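Long-range contacts in putative alpha/beta hydrolase fold protein (Candidatus Nitrososphaera gargensis, PDB 5A62), which probably hydrolyses carboxylic esters, as an archaeal enzyme of the alpha/beta-hydrolase fold: residues V11-E16 with I54-R59; L26-P31 with Y41-L46; G50-A55 with L88-C93; K212-V217 with M263-I268. All coordinates share one frame; numbering follows the deposited sequence.

Interaction 1. Residues V11-E16 with I54-R59; sequences VSTYYE and IAYELR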
# COMPACT_ATOMS: atom_id res chain seq x y z
N VAL A 11 -17.43 -5.56 1.17
CA VAL A 11 -17.18 -5.57 -0.27
C VAL A 11 -18.28 -6.31 -0.97
O VAL A 11 -18.55 -7.47 -0.62
CB VAL A 11 -15.82 -6.19 -0.59
CG1 VAL A 11 -15.55 -6.24 -2.08
CG2 VAL A 11 -14.65 -5.36 0.08
N SER A 12 -18.88 -5.71 -1.95
CA SER A 12 -19.89 -6.37 -2.80
C SER A 12 -19.32 -6.51 -4.21
O SER A 12 -19.29 -5.57 -4.98
CB SER A 12 -21.13 -5.58 -2.80
OG SER A 12 -22.13 -6.24 -3.48
N THR A 13 -18.85 -7.71 -4.52
CA THR A 13 -18.23 -8.01 -5.78
C THR A 13 -19.25 -8.25 -6.82
O THR A 13 -20.09 -9.18 -6.71
CB THR A 13 -17.38 -9.28 -5.65
OG1 THR A 13 -16.26 -9.00 -4.76
CG2 THR A 13 -16.89 -9.76 -6.96
N TYR A 14 -19.20 -7.50 -7.89
CA TYR A 14 -19.96 -7.78 -9.08
C TYR A 14 -19.31 -8.85 -9.87
O TYR A 14 -18.09 -8.78 -10.16
CB TYR A 14 -20.16 -6.56 -9.97
CG TYR A 14 -20.97 -6.84 -11.17
CD1 TYR A 14 -22.38 -6.84 -11.10
CD2 TYR A 14 -20.38 -7.18 -12.35
CE1 TYR A 14 -23.12 -7.19 -12.24
CE2 TYR A 14 -21.12 -7.49 -13.48
CZ TYR A 14 -22.47 -7.50 -13.37
OH TYR A 14 -23.22 -7.87 -14.48
N TYR A 15 -20.06 -9.85 -10.27
CA TYR A 15 -19.58 -10.92 -11.11
C TYR A 15 -20.57 -11.38 -12.12
O TYR A 15 -21.74 -11.07 -11.97
CB TYR A 15 -19.10 -12.11 -10.25
CG TYR A 15 -20.25 -12.90 -9.65
CD1 TYR A 15 -20.81 -12.58 -8.46
CD2 TYR A 15 -20.68 -14.02 -10.34
CE1 TYR A 15 -21.86 -13.29 -7.92
CE2 TYR A 15 -21.78 -14.71 -9.86
CZ TYR A 15 -22.34 -14.35 -8.65
OH TYR A 15 -23.41 -15.06 -8.05
N GLU A 16 -20.09 -12.11 -13.11
CA GLU A 16 -20.97 -12.83 -14.11
C GLU A 16 -20.45 -14.21 -14.23
O GLU A 16 -19.28 -14.50 -14.17
CB GLU A 16 -21.00 -12.14 -15.44
CG GLU A 16 -21.55 -10.74 -15.37
CD GLU A 16 -21.39 -9.96 -16.66
OE1 GLU A 16 -20.80 -10.43 -17.64
OE2 GLU A 16 -21.86 -8.78 -16.67
N ILE A 54 -16.37 -17.21 -15.92
CA ILE A 54 -16.62 -16.40 -14.75
C ILE A 54 -15.78 -15.14 -14.84
O ILE A 54 -14.58 -15.26 -15.12
CB ILE A 54 -16.28 -17.14 -13.47
CG1 ILE A 54 -17.21 -18.38 -13.35
CG2 ILE A 54 -16.48 -16.23 -12.25
CD1 ILE A 54 -16.61 -19.48 -12.54
N ALA A 55 -16.38 -13.99 -14.71
CA ALA A 55 -15.61 -12.72 -14.70
C ALA A 55 -16.09 -11.90 -13.54
O ALA A 55 -17.24 -12.02 -13.14
CB ALA A 55 -15.78 -12.00 -15.99
N TYR A 56 -15.24 -11.09 -12.95
CA TYR A 56 -15.60 -10.27 -11.83
C TYR A 56 -14.89 -8.95 -11.85
O TYR A 56 -13.93 -8.78 -12.57
CB TYR A 56 -15.49 -11.00 -10.49
CG TYR A 56 -14.07 -11.12 -10.00
CD1 TYR A 56 -13.18 -12.02 -10.57
CD2 TYR A 56 -13.60 -10.34 -8.97
CE1 TYR A 56 -11.91 -12.14 -10.07
CE2 TYR A 56 -12.35 -10.46 -8.48
CZ TYR A 56 -11.49 -11.33 -9.08
OH TYR A 56 -10.24 -11.47 -8.58
N GLU A 57 -15.39 -8.00 -11.10
CA GLU A 57 -14.81 -6.69 -10.99
C GLU A 57 -14.13 -6.55 -9.66
O GLU A 57 -14.68 -6.78 -8.60
CB GLU A 57 -15.85 -5.61 -11.30
CG GLU A 57 -16.22 -5.66 -12.78
CD GLU A 57 -17.37 -4.89 -13.31
OE1 GLU A 57 -18.18 -4.35 -12.56
OE2 GLU A 57 -17.38 -4.80 -14.56
N LEU A 58 -12.86 -6.14 -9.73
CA LEU A 58 -12.05 -5.83 -8.57
C LEU A 58 -12.59 -4.71 -7.72
O LEU A 58 -13.33 -3.87 -8.19
CB LEU A 58 -10.64 -5.45 -9.02
CG LEU A 58 -9.87 -6.54 -9.75
CD1 LEU A 58 -8.49 -5.94 -10.15
CD2 LEU A 58 -9.73 -7.82 -9.01
N ARG A 59 -12.16 -4.64 -6.47
CA ARG A 59 -12.57 -3.56 -5.54
C ARG A 59 -12.47 -2.23 -6.20
O ARG A 59 -11.43 -1.87 -6.83
CB ARG A 59 -11.70 -3.51 -4.29
CG ARG A 59 -11.86 -4.76 -3.45
CD ARG A 59 -11.20 -4.58 -2.13
NE ARG A 59 -11.24 -5.83 -1.36
CZ ARG A 59 -10.99 -5.90 -0.06
NH1 ARG A 59 -10.75 -4.81 0.64
NH2 ARG A 59 -11.05 -7.13 0.49
O HOH W 1 -13.97 -7.99 -6.17
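An antiparallel strand pair near one edge of the alpha/beta-hydrolase sheet forms this contact: strand 12-18 runs against strand 52-56, and the axes of 12-16 and 54-56 approach to 4.7 Å at 153°. Glu16 and Ala55 are the hydrogen-bonded pair. Glu16 N-H donates to Ala55 O at 2.9 Å, nearly along the C=O axis, and Ala55 N-H donates back to Glu16 O at 3.0 Å. Next along lies the non-hydrogen-bonded pair of Tyr15 and Tyr56, whose CB atoms meet at 3.8 Å. Both tyrosines hold CG between backbone N and carbonyl carbon (chi1 75° in Tyr15), the crowded position, and from there their rings lead away from the pair to helix 74-87. Glu57 N then donates to Tyr14 O, one more rung beyond the pair.

On the other face the Tyr14 ring and the Glu57 carboxylate lie side by side, pointing the same way, with Glu57 OE1 3.6 Å from Tyr14 CD2 and the planes 39° apart. Tyr14 OH bonds Glu16 OE2 through the anti lone pair, at the ring edge and in its plane, whereas Glu57 OE2 takes the N-H of Ile36 and a salt bridge from Arg63. Farther along a water bridges the two segments, donating to Glu57 O at 2.8 Å and lying 2.9 Å from Thr13 OG1. At the far end the extended Arg59 side chain, held by Asp80 through NE, crosses Val11 at about a right angle: Val11 CG2 sits over the centre of the guanidinium face, 3.7 Å from Arg59 CZ.

Interaction 2. Residues L26-P31 with Y41-L46; sequences LVLIHP and YEIQLL
Strand 25-29 and helix 40-48 are the first two elements of a beta-alpha-beta unit. Their segments 26-29 and 41-46 run almost antiparallel (172°), with axes 10.8 Å apart, and no hydrogen bond joins them: leucine and isoleucine tips fill the gap. The tight part centres on Leu46. Its CD1 meets Leu26 CD1 at 3.8 Å, the two side chains crossing at about a right angle, so that Leu26 CD1 touches both methyls of Leu46. Leu28 reaches Leu46 tip to tip, CD2 to CD1 at 4.1 Å, while its other methyl, CD1, lies 4.0 Å from Ile43 CG1. In the three leucines CG, and in Ile43 CG1, is anti to the carbonyl carbon, beside the backbone N.

Toward Glu42 the packing loosens: Leu28 CD1 only grazes Glu42 CB at 4.4 Å, and the buried carboxylate turns off to Tyr259 OH and Lys254 NZ. Tyr41 and Gln44 stand on the solvent side of the helix.

Past the strand, His30 ND1 donates to Pro31 O at 2.8 Å, in the ring plane but from above the carbonyl plane, and NE2 pairs with Leu58 N; both bonds fix the imidazole. The leucine layer also packs on Val53 of strand 52-56, on Thr94 and Ile96 of strand 93-98, and on Met263 and Leu266 of helix 256-272.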
# COMPACT_ATOMS: atom_id res chain seq x y z
N LEU A 26 -13.45 -21.20 -16.58
CA LEU A 26 -12.37 -20.22 -16.80
C LEU A 26 -12.76 -18.96 -16.06
O LEU A 26 -13.91 -18.53 -16.10
CB LEU A 26 -12.25 -19.88 -18.27
CG LEU A 26 -11.94 -21.04 -19.24
CD1 LEU A 26 -11.80 -20.58 -20.64
CD2 LEU A 26 -10.72 -21.83 -18.86
N VAL A 27 -11.78 -18.38 -15.37
CA VAL A 27 -11.97 -17.17 -14.60
C VAL A 27 -11.15 -16.06 -15.20
O VAL A 27 -9.95 -16.26 -15.35
CB VAL A 27 -11.52 -17.41 -13.13
CG1 VAL A 27 -11.71 -16.16 -12.29
CG2 VAL A 27 -12.27 -18.60 -12.52
N LEU A 28 -11.79 -14.97 -15.52
CA LEU A 28 -11.16 -13.82 -16.19
C LEU A 28 -10.96 -12.73 -15.17
O LEU A 28 -11.91 -12.31 -14.51
CB LEU A 28 -11.93 -13.26 -17.37
CG LEU A 28 -12.41 -14.31 -18.35
CD1 LEU A 28 -13.15 -13.65 -19.48
CD2 LEU A 28 -11.31 -15.10 -18.92
N ILE A 29 -9.72 -12.21 -15.08
CA ILE A 29 -9.38 -11.15 -14.10
C ILE A 29 -8.77 -9.98 -14.82
O ILE A 29 -7.69 -10.10 -15.43
CB ILE A 29 -8.49 -11.67 -13.00
CG1 ILE A 29 -8.95 -13.03 -12.45
CG2 ILE A 29 -8.41 -10.66 -11.89
CD1 ILE A 29 -8.20 -13.50 -11.23
N HIS A 30 -9.46 -8.86 -14.80
CA HIS A 30 -9.10 -7.63 -15.50
C HIS A 30 -7.93 -6.88 -14.84
O HIS A 30 -7.54 -7.16 -13.71
CB HIS A 30 -10.33 -6.72 -15.62
CG HIS A 30 -10.82 -6.17 -14.33
ND1 HIS A 30 -10.19 -5.11 -13.72
CD2 HIS A 30 -11.92 -6.43 -13.55
CE1 HIS A 30 -10.86 -4.78 -12.62
NE2 HIS A 30 -11.89 -5.58 -12.48
N PRO A 31 -7.36 -5.88 -15.54
CA PRO A 31 -6.24 -5.10 -15.03
C PRO A 31 -6.72 -3.93 -14.21
O PRO A 31 -7.88 -3.64 -14.11
CB PRO A 31 -5.60 -4.57 -16.30
CG PRO A 31 -6.69 -4.41 -17.22
CD PRO A 31 -7.58 -5.59 -16.97
N TYR A 41 -15.38 -9.64 -25.96
CA TYR A 41 -15.02 -10.56 -26.99
C TYR A 41 -14.63 -11.91 -26.45
O TYR A 41 -15.04 -12.96 -26.95
CB TYR A 41 -13.87 -10.02 -27.84
CG TYR A 41 -13.36 -10.97 -28.90
CD1 TYR A 41 -14.12 -11.23 -30.02
CD2 TYR A 41 -12.17 -11.66 -28.73
CE1 TYR A 41 -13.68 -12.13 -30.98
CE2 TYR A 41 -11.73 -12.54 -29.68
CZ TYR A 41 -12.47 -12.74 -30.83
OH TYR A 41 -12.01 -13.67 -31.76
N GLU A 42 -13.81 -11.91 -25.42
CA GLU A 42 -13.31 -13.13 -24.87
C GLU A 42 -14.44 -13.97 -24.26
O GLU A 42 -14.38 -15.20 -24.37
CB GLU A 42 -12.26 -12.86 -23.75
CG GLU A 42 -10.97 -12.31 -24.26
CD GLU A 42 -10.97 -10.87 -24.59
OE1 GLU A 42 -11.95 -10.11 -24.43
OE2 GLU A 42 -9.88 -10.41 -25.03
N ILE A 43 -15.41 -13.37 -23.60
CA ILE A 43 -16.52 -14.13 -23.03
C ILE A 43 -17.24 -14.86 -24.17
O ILE A 43 -17.45 -16.08 -24.06
CB ILE A 43 -17.44 -13.23 -22.22
CG1 ILE A 43 -16.73 -12.76 -20.95
CG2 ILE A 43 -18.74 -13.95 -21.92
CD1 ILE A 43 -17.38 -11.62 -20.21
N GLN A 44 -17.53 -14.14 -25.24
CA GLN A 44 -18.22 -14.77 -26.39
C GLN A 44 -17.37 -15.85 -27.01
O GLN A 44 -17.89 -16.93 -27.27
CB GLN A 44 -18.61 -13.71 -27.43
CG GLN A 44 -19.71 -12.78 -26.90
CD GLN A 44 -20.85 -13.49 -26.15
OE1 GLN A 44 -21.21 -13.12 -25.02
NE2 GLN A 44 -21.40 -14.55 -26.75
N LEU A 45 -16.09 -15.63 -27.20
CA LEU A 45 -15.23 -16.63 -27.82
C LEU A 45 -15.15 -17.88 -26.95
O LEU A 45 -15.22 -19.01 -27.44
CB LEU A 45 -13.84 -16.03 -28.07
CG LEU A 45 -12.74 -17.00 -28.42
CD1 LEU A 45 -12.95 -17.52 -29.82
CD2 LEU A 45 -11.38 -16.32 -28.28
N LEU A 46 -15.05 -17.72 -25.64
CA LEU A 46 -14.81 -18.83 -24.77
C LEU A 46 -16.08 -19.61 -24.58
O LEU A 46 -16.03 -20.82 -24.45
CB LEU A 46 -14.21 -18.31 -23.43
CG LEU A 46 -12.78 -17.80 -23.64
CD1 LEU A 46 -12.32 -17.18 -22.32
CD2 LEU A 46 -11.78 -18.84 -24.06

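Interaction 3. Residues G50-A55 with L88-C93; sequences GFRVIA and LNIGKC
Arg52 leaves strand 52-56 with CG anti to the backbone N (chi1 174°) and stays fully extended to NE, so CB, CG and CD act as a straight arm toward the loop 88-93. Contact begins at Arg52 NE, 4.2 Å from Ile90 CD1. This methyl comes tip to tip over one face of the guanidinium, offset toward the rim: it is 3.5 Å from Arg52 CZ and only 3.2 Å from Arg52 NH1, a tight approach. In the guanidinium plane, Arg52 NH1 donates to a water at 2.8 Å, which donates to Asn89 O. Arg52 NH2 lies 3.6 Å from Leu88 O and makes a salt bridge to Asp17 on strand 12-18, which anchors the charge.

Two residues on, Ile54 points the same way and adds the apolar half. Its CD1 meets Ile90 CD1 at 3.6 Å, and its CG2 meets Leu88 CD1 at 3.9 Å, again tip to tip. The positive phi of Asn89 ends helix 74-87 in a Schellman motif, and Ile90 follows. Such a turn belongs to the beta-alpha-beta crossover of this fold, where helix 74-87 carries the chain from strand 52-56 past strand 25-29 to strand 93-98.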
# COMPACT_ATOMS: atom_id res chain seq x y z
N GLY A 50 -17.16 -23.78 -25.63
CA GLY A 50 -17.68 -24.71 -24.64
C GLY A 50 -17.30 -24.56 -23.17
O GLY A 50 -17.64 -25.38 -22.36
N PHE A 51 -16.63 -23.48 -22.82
CA PHE A 51 -16.31 -23.21 -21.43
C PHE A 51 -17.38 -22.47 -20.66
O PHE A 51 -18.25 -21.83 -21.25
CB PHE A 51 -15.07 -22.30 -21.48
CG PHE A 51 -13.88 -22.99 -21.98
CD1 PHE A 51 -13.21 -23.86 -21.17
CD2 PHE A 51 -13.37 -22.73 -23.26
CE1 PHE A 51 -12.06 -24.51 -21.60
CE2 PHE A 51 -12.22 -23.40 -23.70
CZ PHE A 51 -11.59 -24.31 -22.89
N ARG A 52 -17.32 -22.64 -19.33
CA ARG A 52 -18.07 -21.81 -18.40
C ARG A 52 -17.09 -20.63 -18.12
O ARG A 52 -15.91 -20.87 -18.01
CB ARG A 52 -18.37 -22.53 -17.15
CG ARG A 52 -19.01 -21.74 -16.06
CD ARG A 52 -19.13 -22.56 -14.84
NE ARG A 52 -19.76 -21.91 -13.72
CZ ARG A 52 -19.95 -22.48 -12.55
NH1 ARG A 52 -19.48 -23.70 -12.27
NH2 ARG A 52 -20.58 -21.80 -11.62
N VAL A 53 -17.60 -19.44 -18.17
CA VAL A 53 -16.77 -18.21 -18.06
C VAL A 53 -17.24 -17.37 -16.90
O VAL A 53 -18.37 -16.85 -16.90
CB VAL A 53 -16.79 -17.39 -19.31
CG1 VAL A 53 -15.75 -16.25 -19.21
CG2 VAL A 53 -16.46 -18.31 -20.50
N ILE A 54 -16.37 -17.21 -15.92
CA ILE A 54 -16.62 -16.40 -14.75
C ILE A 54 -15.78 -15.14 -14.84
O ILE A 54 -14.58 -15.26 -15.12
CB ILE A 54 -16.28 -17.14 -13.47
CG1 ILE A 54 -17.21 -18.38 -13.35
CG2 ILE A 54 -16.48 -16.23 -12.25
CD1 ILE A 54 -16.61 -19.48 -12.54
N ALA A 55 -16.38 -13.99 -14.71
CA ALA A 55 -15.61 -12.72 -14.70
C ALA A 55 -16.09 -11.90 -13.54
O ALA A 55 -17.24 -12.02 -13.14
CB ALA A 55 -15.78 -12.00 -15.99
N LEU A 88 -19.36 -19.96 -5.95
CA LEU A 88 -19.79 -20.53 -7.19
C LEU A 88 -19.52 -22.02 -7.24
O LEU A 88 -19.81 -22.66 -8.24
CB LEU A 88 -19.19 -19.79 -8.36
CG LEU A 88 -19.63 -18.35 -8.41
CD1 LEU A 88 -18.89 -17.68 -9.58
CD2 LEU A 88 -21.13 -18.16 -8.55
N ASN A 89 -18.96 -22.57 -6.17
CA ASN A 89 -18.64 -23.98 -6.06
C ASN A 89 -17.76 -24.45 -7.18
O ASN A 89 -17.98 -25.51 -7.78
CB ASN A 89 -19.94 -24.78 -6.02
CG ASN A 89 -20.84 -24.35 -4.85
OD1 ASN A 89 -21.93 -23.84 -5.05
ND2 ASN A 89 -20.38 -24.55 -3.65
N ILE A 90 -16.74 -23.63 -7.45
CA ILE A 90 -15.70 -23.99 -8.45
C ILE A 90 -14.58 -24.78 -7.73
O ILE A 90 -13.82 -24.19 -6.94
CB ILE A 90 -15.11 -22.67 -9.02
CG1 ILE A 90 -16.18 -21.78 -9.60
CG2 ILE A 90 -14.04 -22.89 -10.10
CD1 ILE A 90 -17.04 -22.47 -10.59
N GLY A 91 -14.43 -26.06 -8.05
CA GLY A 91 -13.32 -26.89 -7.51
C GLY A 91 -11.96 -26.80 -8.22
O GLY A 91 -10.92 -26.77 -7.55
N LYS A 92 -11.98 -26.84 -9.57
CA LYS A 92 -10.72 -26.79 -10.38
C LYS A 92 -10.98 -25.97 -11.63
O LYS A 92 -11.93 -26.23 -12.35
CB LYS A 92 -10.19 -28.17 -10.81
CG LYS A 92 -9.36 -28.86 -9.73
CD LYS A 92 -8.27 -29.81 -10.24
CE LYS A 92 -6.88 -29.19 -10.06
NZ LYS A 92 -5.81 -29.87 -10.87
N CYS A 93 -10.11 -25.02 -11.91
CA CYS A 93 -10.39 -24.04 -12.96
C CYS A 93 -9.07 -23.62 -13.59
O CYS A 93 -7.98 -23.98 -13.10
CB CYS A 93 -11.09 -22.81 -12.40
SG CYS A 93 -10.10 -21.82 -11.24
O HOH W 2 -20.00 -25.18 -9.94

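Interaction 4. Residues K212-V217 with M263-I268; sequences KVFAIV and MGFLAI
Lys212 NZ is gripped by one carboxylate oxygen, OD2 of Asp272 at the end of helix 256-272, in a salt bridge. The lysine chain bends at its last torsion (chi4 -33°), and its CE passes obliquely over Ile268 CG2 at 4.0 Å. No hydrogen bond links strand 212-217 to helix turns 263-268, which run antiparallel to it at 177°.

Two phenylalanines carry the contact. Phe214 and Phe265 reach toward each other from strand and helix, their ring centroids 4.4 Å apart and their planes inclined at 31°, an oblique pair. Phe214 CD2 sits over the centre of the Phe265 ring, 3.4 Å from Phe265 CG, and each CB makes a CH-pi contact with the other ring: Phe214 CB lies 4.0 Å from the Phe265 centroid, and Phe265 CB lies 4.1 Å from the Phe214 centroid. Beside them Ile216 slides past Phe265 in the opposite direction, CG1 to CE2 at 3.6 Å, while Ile268 CG2 stands at the edge of the Phe214 ring. Arg241 and Glu239 of the neighbouring strand 239-243 also border the rings. Between the segments the contact is thus apolar, resting on dispersion and CH-pi of rings and isoleucines, with the Lys212 salt bridge at the partly exposed margin.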
# COMPACT_ATOMS: atom_id res chain seq x y z
N LYS A 212 0.02 -25.57 -14.19
CA LYS A 212 0.55 -25.19 -15.51
C LYS A 212 0.58 -23.67 -15.58
O LYS A 212 -0.44 -23.07 -15.33
CB LYS A 212 -0.29 -25.72 -16.65
CG LYS A 212 -0.21 -27.23 -16.83
CD LYS A 212 -1.05 -27.54 -18.08
CE LYS A 212 -1.15 -29.01 -18.48
NZ LYS A 212 0.07 -29.79 -18.17
N VAL A 213 1.71 -23.09 -15.93
CA VAL A 213 1.90 -21.66 -15.96
C VAL A 213 2.12 -21.26 -17.41
O VAL A 213 3.01 -21.76 -18.07
CB VAL A 213 3.06 -21.19 -15.12
CG1 VAL A 213 3.12 -19.67 -15.15
CG2 VAL A 213 2.93 -21.65 -13.67
N PHE A 214 1.31 -20.37 -17.89
CA PHE A 214 1.42 -19.82 -19.20
C PHE A 214 1.47 -18.29 -19.10
O PHE A 214 0.89 -17.69 -18.22
CB PHE A 214 0.22 -20.17 -20.07
CG PHE A 214 -0.04 -21.64 -20.24
CD1 PHE A 214 -0.88 -22.34 -19.39
CD2 PHE A 214 0.48 -22.30 -21.33
CE1 PHE A 214 -1.14 -23.69 -19.61
CE2 PHE A 214 0.22 -23.64 -21.54
CZ PHE A 214 -0.57 -24.33 -20.70
N ALA A 215 2.16 -17.65 -20.02
CA ALA A 215 2.22 -16.20 -20.09
C ALA A 215 2.22 -15.75 -21.54
O ALA A 215 2.85 -16.35 -22.42
CB ALA A 215 3.42 -15.65 -19.39
N ILE A 216 1.47 -14.71 -21.80
CA ILE A 216 1.45 -13.95 -23.08
C ILE A 216 1.86 -12.54 -22.77
O ILE A 216 1.21 -11.90 -21.94
CB ILE A 216 0.06 -13.99 -23.70
CG1 ILE A 216 -0.45 -15.44 -23.82
CG2 ILE A 216 0.09 -13.29 -25.06
CD1 ILE A 216 -1.87 -15.63 -24.32
N VAL A 217 2.94 -12.03 -23.39
CA VAL A 217 3.45 -10.72 -23.09
C VAL A 217 3.66 -9.95 -24.37
O VAL A 217 4.15 -10.53 -25.35
CB VAL A 217 4.73 -10.81 -22.25
CG1 VAL A 217 5.87 -11.47 -22.93
CG2 VAL A 217 5.20 -9.43 -21.79
N MET A 263 -6.07 -20.07 -27.31
CA MET A 263 -6.84 -21.31 -27.51
C MET A 263 -5.93 -22.54 -27.56
O MET A 263 -6.29 -23.63 -27.09
CB MET A 263 -7.78 -21.20 -28.72
CG MET A 263 -8.74 -20.04 -28.64
SD MET A 263 -9.64 -19.82 -27.07
CE MET A 263 -10.51 -21.37 -27.03
N GLY A 264 -4.72 -22.36 -28.06
CA GLY A 264 -3.71 -23.35 -27.98
C GLY A 264 -3.39 -23.81 -26.57
O GLY A 264 -3.30 -24.99 -26.24
N PHE A 265 -3.18 -22.82 -25.71
CA PHE A 265 -2.93 -23.15 -24.32
C PHE A 265 -4.11 -23.88 -23.69
O PHE A 265 -3.95 -24.81 -22.92
CB PHE A 265 -2.72 -21.83 -23.53
CG PHE A 265 -1.44 -21.06 -23.81
CD1 PHE A 265 -0.35 -21.60 -24.53
CD2 PHE A 265 -1.30 -19.78 -23.31
CE1 PHE A 265 0.77 -20.84 -24.72
CE2 PHE A 265 -0.17 -19.06 -23.46
CZ PHE A 265 0.86 -19.58 -24.15
N LEU A 266 -5.34 -23.41 -23.94
CA LEU A 266 -6.50 -24.01 -23.35
C LEU A 266 -6.68 -25.45 -23.87
O LEU A 266 -7.17 -26.28 -23.13
CB LEU A 266 -7.75 -23.18 -23.64
CG LEU A 266 -7.74 -21.83 -22.87
CD1 LEU A 266 -8.90 -20.99 -23.29
CD2 LEU A 266 -7.82 -22.08 -21.39
N ALA A 267 -6.24 -25.71 -25.09
CA ALA A 267 -6.30 -27.08 -25.59
C ALA A 267 -5.38 -27.99 -24.84
O ALA A 267 -5.76 -29.12 -24.55
CB ALA A 267 -5.93 -27.12 -27.05
N ILE A 268 -4.20 -27.50 -24.47
CA ILE A 268 -3.28 -28.27 -23.63
C ILE A 268 -3.88 -28.53 -22.29
O ILE A 268 -3.82 -29.63 -21.78
CB ILE A 268 -1.94 -27.55 -23.47
CG1 ILE A 268 -1.25 -27.44 -24.84
CG2 ILE A 268 -1.06 -28.16 -22.37
CD1 ILE A 268 -0.10 -26.46 -24.86

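How the interactions relate
From the N terminus, interaction 1 opens first, and the shorter loop of interaction 2 opens and closes inside it before 54-59 comes back beside 11-16. Interaction 3 opens on the strand where interaction 1 ends, sharing Ile54 and Ala55, so the two overlap, and its own loop encloses helix 74-87. Interaction 4 follows in series and ties strand 212-218 to the C-terminal helix. Strand 52-56 joins the first three: probable hydrogen bonds run from Ile54 to Leu26 and Leu28, and Tyr15 packs on Leu88. The C-terminal helix then brings interaction 4 to interactions 2 and 3, Leu266 and Met263 touching Leu46 and Phe51, although interactions 1 and 4 stay about 11 Å apart at their nearest atoms.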